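DyP-type peroxidase (PDB 4GS1) probably uses hydrogen peroxide to oxidise dyes and related substrates at a bound haem, as a member of the dye-decolorising peroxidase family. Local coordinates at residues R78-H83 against G147-Q152; D123-P126 against A130-P133. One frame throughout, in Å; residues are numbered along the deposited sequence. Where two conformers were deposited one is given.

Interaction 1 of 2, residues R78-H83 against G147-Q152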
# COMPACT_ATOMS: atom_id res chain seq x y z
N ARG B 78 19.67 -15.81 12.68
CA ARG B 78 19.27 -17.22 12.63
C ARG B 78 17.75 -17.37 12.62
O ARG B 78 17.20 -18.16 11.85
CB ARG B 78 19.85 -18.03 13.80
CG ARG B 78 19.53 -19.53 13.70
CD ARG B 78 19.62 -20.27 15.03
NE ARG B 78 20.57 -19.66 15.96
CZ ARG B 78 20.23 -19.00 17.06
NH1 ARG B 78 18.95 -18.88 17.39
NH2 ARG B 78 21.16 -18.47 17.83
N THR B 79 17.08 -16.61 13.48
CA THR B 79 15.63 -16.68 13.57
C THR B 79 14.96 -16.30 12.25
O THR B 79 14.08 -17.02 11.76
CB THR B 79 15.10 -15.81 14.72
OG1 THR B 79 15.63 -16.30 15.96
CG2 THR B 79 13.59 -15.84 14.77
N TRP B 80 15.38 -15.19 11.66
CA TRP B 80 14.82 -14.78 10.37
C TRP B 80 15.12 -15.82 9.29
O TRP B 80 14.27 -16.08 8.44
CB TRP B 80 15.36 -13.41 9.94
CG TRP B 80 14.81 -12.23 10.71
CD1 TRP B 80 13.58 -12.12 11.30
CD2 TRP B 80 15.49 -11.00 10.96
NE1 TRP B 80 13.46 -10.88 11.90
CE2 TRP B 80 14.62 -10.17 11.70
CE3 TRP B 80 16.76 -10.50 10.61
CZ2 TRP B 80 14.97 -8.88 12.11
CZ3 TRP B 80 17.11 -9.23 11.02
CH2 TRP B 80 16.22 -8.43 11.77
N ALA B 81 16.31 -16.40 9.32
CA ALA B 81 16.66 -17.41 8.32
C ALA B 81 15.78 -18.65 8.46
O ALA B 81 15.34 -19.23 7.47
CB ALA B 81 18.12 -17.78 8.41
N GLU B 82 15.52 -19.06 9.70
CA GLU B 82 14.63 -20.20 9.95
C GLU B 82 13.22 -19.95 9.45
O GLU B 82 12.60 -20.82 8.82
CB GLU B 82 14.61 -20.55 11.45
CG GLU B 82 15.92 -21.13 11.95
CD GLU B 82 15.97 -21.25 13.46
OE1 GLU B 82 15.11 -20.66 14.14
OE2 GLU B 82 16.89 -21.93 13.96
N HIS B 83 12.69 -18.76 9.73
CA HIS B 83 11.35 -18.42 9.27
C HIS B 83 11.31 -18.25 7.75
O HIS B 83 10.32 -18.63 7.11
CB HIS B 83 10.84 -17.16 9.97
CG HIS B 83 10.44 -17.39 11.40
ND1 HIS B 83 9.15 -17.22 11.85
CD2 HIS B 83 11.16 -17.81 12.46
CE1 HIS B 83 9.10 -17.50 13.14
NE2 HIS B 83 10.31 -17.86 13.54
N GLY B 147 20.45 1.66 9.83
CA GLY B 147 19.91 0.47 10.46
C GLY B 147 20.98 -0.59 10.68
O GLY B 147 21.87 -0.75 9.85
N ASP B 148 20.89 -1.30 11.79
CA ASP B 148 21.82 -2.41 12.05
C ASP B 148 21.53 -3.62 11.14
O ASP B 148 22.45 -4.35 10.75
CB ASP B 148 21.71 -2.89 13.50
CG ASP B 148 22.19 -1.86 14.51
OD1 ASP B 148 23.01 -0.97 14.17
OD2 ASP B 148 21.75 -1.95 15.68
N LEU B 149 20.25 -3.83 10.83
CA LEU B 149 19.78 -5.02 10.13
C LEU B 149 18.64 -4.66 9.18
O LEU B 149 17.97 -3.64 9.37
CB LEU B 149 19.27 -6.05 11.14
CG LEU B 149 20.31 -6.64 12.10
CD1 LEU B 149 19.63 -7.24 13.33
CD2 LEU B 149 21.14 -7.68 11.37
N MET B 150 18.42 -5.52 8.19
CA MET B 150 17.41 -5.26 7.17
C MET B 150 16.66 -6.54 6.77
O MET B 150 17.26 -7.61 6.64
CB MET B 150 18.08 -4.64 5.94
CG MET B 150 17.15 -4.22 4.84
SD MET B 150 16.77 -5.53 3.67
CE MET B 150 18.40 -6.16 3.28
N LEU B 151 15.34 -6.42 6.58
CA LEU B 151 14.58 -7.45 5.88
C LEU B 151 13.95 -6.80 4.64
O LEU B 151 13.39 -5.70 4.73
CB LEU B 151 13.48 -8.07 6.75
CG LEU B 151 13.92 -8.99 7.89
CD1 LEU B 151 12.70 -9.45 8.68
CD2 LEU B 151 14.68 -10.19 7.33
N GLN B 152 14.06 -7.45 3.49
CA GLN B 152 13.25 -7.09 2.33
C GLN B 152 12.29 -8.26 2.15
O GLN B 152 12.72 -9.39 1.97
CB GLN B 152 14.11 -6.93 1.06
CG GLN B 152 13.27 -6.62 -0.20
CD GLN B 152 14.07 -6.61 -1.48
OE1 GLN B 152 14.89 -7.50 -1.74
NE2 GLN B 152 13.84 -5.61 -2.31
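One face of the Trp-80 indole is covered by Leu-151, while Leu-149 meets the far edge of its six-membered ring. CD1 of Leu-151 stands 3.6 Å from the centroid of the five-membered ring and only 12° off the ring normal, a CH-pi contact over the face of that ring, off-centre on the indole as a whole. The second methyl, Leu-151 CD2, lies 3.8 Å from Trp-80 CD2, so the leucine fork spreads onto the fusion with the benzene ring. At the edge, close to the ring plane, Leu-149 CB comes within 3.8 Å of Trp-80 CZ3, and Leu-149 CD1 is 3.9 Å from Trp-80 CH2. With CG anti to the carbonyl carbon (chi1 -73°), the indole reaches from helix 66-90 to strand 149-155. Its buried NE1 is satisfied by the carbonyl oxygen of Leu-168 on helix 158-172, and the ring also meets Phe-56 of the neighbouring strand. Were Trp-80 cut back to an alanine, a gap would probably open against Leu-151 and Leu-149, and the Leu-168 carbonyl would lose this donor. The chemistry across the contact is thus apolar, as in a hydrophobic core, while the bond to a second helix helps fix the indole's rotation.

Interaction 2 of 2, residues D123-P126 against A130-P133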
# COMPACT_ATOMS: atom_id res chain seq x y z
N ASP B 123 37.26 -4.65 12.07
CA ASP B 123 38.23 -5.41 11.28
C ASP B 123 37.54 -6.37 10.30
O ASP B 123 38.18 -6.87 9.37
CB ASP B 123 39.18 -6.19 12.20
CG ASP B 123 38.46 -7.22 13.06
OD1 ASP B 123 38.96 -8.36 13.16
OD2 ASP B 123 37.41 -6.88 13.64
N ARG B 124 36.25 -6.62 10.50
CA ARG B 124 35.49 -7.49 9.61
C ARG B 124 34.76 -6.69 8.53
O ARG B 124 34.06 -7.26 7.69
CB ARG B 124 34.47 -8.32 10.39
CG ARG B 124 35.03 -9.08 11.59
CD ARG B 124 36.03 -10.15 11.17
NE ARG B 124 35.49 -11.07 10.17
CZ ARG B 124 34.65 -12.07 10.44
NH1 ARG B 124 34.22 -12.27 11.68
NH2 ARG B 124 34.22 -12.86 9.46
N ARG B 125 34.93 -5.37 8.55
CA ARG B 125 34.14 -4.49 7.68
C ARG B 125 34.82 -4.24 6.34
O ARG B 125 35.86 -3.58 6.29
CB ARG B 125 33.91 -3.17 8.41
CG ARG B 125 32.93 -2.25 7.74
CD ARG B 125 32.50 -1.14 8.69
NE ARG B 125 31.66 -0.18 7.99
CZ ARG B 125 31.00 0.81 8.58
NH1 ARG B 125 31.07 0.97 9.89
NH2 ARG B 125 30.26 1.62 7.85
N PRO B 126 34.24 -4.76 5.24
CA PRO B 126 34.84 -4.55 3.92
C PRO B 126 34.78 -3.08 3.52
O PRO B 126 33.88 -2.36 3.98
CB PRO B 126 33.94 -5.37 2.98
CG PRO B 126 33.23 -6.36 3.88
CD PRO B 126 33.04 -5.62 5.17
N ALA B 130 31.65 0.82 3.51
CA ALA B 130 31.87 2.17 4.04
C ALA B 130 30.59 3.00 3.92
O ALA B 130 29.83 2.81 2.97
CB ALA B 130 33.00 2.87 3.31
N ASP B 131 30.35 3.89 4.87
CA ASP B 131 29.17 4.75 4.79
C ASP B 131 29.10 5.51 3.47
O ASP B 131 30.13 5.90 2.90
CB ASP B 131 29.14 5.75 5.96
CG ASP B 131 28.97 5.08 7.31
OD1 ASP B 131 29.24 5.76 8.33
OD2 ASP B 131 28.58 3.90 7.37
N LEU B 132 27.88 5.71 2.97
CA LEU B 132 27.68 6.50 1.76
C LEU B 132 28.05 7.96 2.04
O LEU B 132 27.89 8.45 3.17
CB LEU B 132 26.22 6.39 1.30
CG LEU B 132 25.69 4.99 1.00
CD1 LEU B 132 24.20 5.03 0.64
CD2 LEU B 132 26.48 4.35 -0.12
N PRO B 133 28.55 8.66 1.01
CA PRO B 133 28.88 10.08 1.19
C PRO B 133 27.62 10.89 1.39
O PRO B 133 26.54 10.42 1.04
CB PRO B 133 29.51 10.47 -0.15
CG PRO B 133 29.82 9.19 -0.86
CD PRO B 133 28.83 8.19 -0.36
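Arg-125 and Asp-131 form a salt bridge in which NH2 of the arginine lies 2.9 Å from OD2 of the aspartate. The carboxylate oxygen sits at the edge of the guanidinium, near its plane, but the bond is bent: the N-H to oxygen angle is 128°, making it a weak hydrogen bond. The two flat groups are turned 56° apart, and the side chains cross at about a right angle. CG of Arg-125 is anti to the backbone N (chi1 -170°) and the chain runs extended as far as NE, which carries the guanidinium across to 130-133. NH2 also donates to the carbonyl oxygen of Leu-129, and NH1 forms a salt bridge with Glu-117 on helix 113-118; the arginine pairs with a carboxylate through each of its two terminal nitrogens, which would probably favour its charged form. Around the polar centre the packing is thin, with Ala-130 CA 4.2 Å from Arg-125 NH2. The backbones stay apart: Pro-126 O is 3.9 Å from Ala-130 N. Pro-126 also touches Tyr-241 of strand 240-249. This is a short-range surface salt bridge in the long irregular connection between helix 113-118 and strand 149-155 of the N-terminal DyP-peroxidase region.

How the interactions relate
Both interactions belong to the N-terminal DyP-peroxidase region, with centres 20 Å apart and nearest atoms about 9 Å apart, so they do not touch. Along the sequence 78-83 comes first, then 123-126 and 130-133, and last 147-152: both segments of interaction 2 fall between those of interaction 1. Interaction 1 joins helix 66-90 to the antiparallel sheet of strands 106-111, 149-155, 50-58 and 176-185, in the ferredoxin-like fold. Interaction 2 lies in the irregular connection between helix 113-118 and strand 149-155, and its residues Pro-126 and Leu-132 touch strand 240-249 of the second sheet. One contact is thus core packing within the first half, the other a surface link where the halves meet.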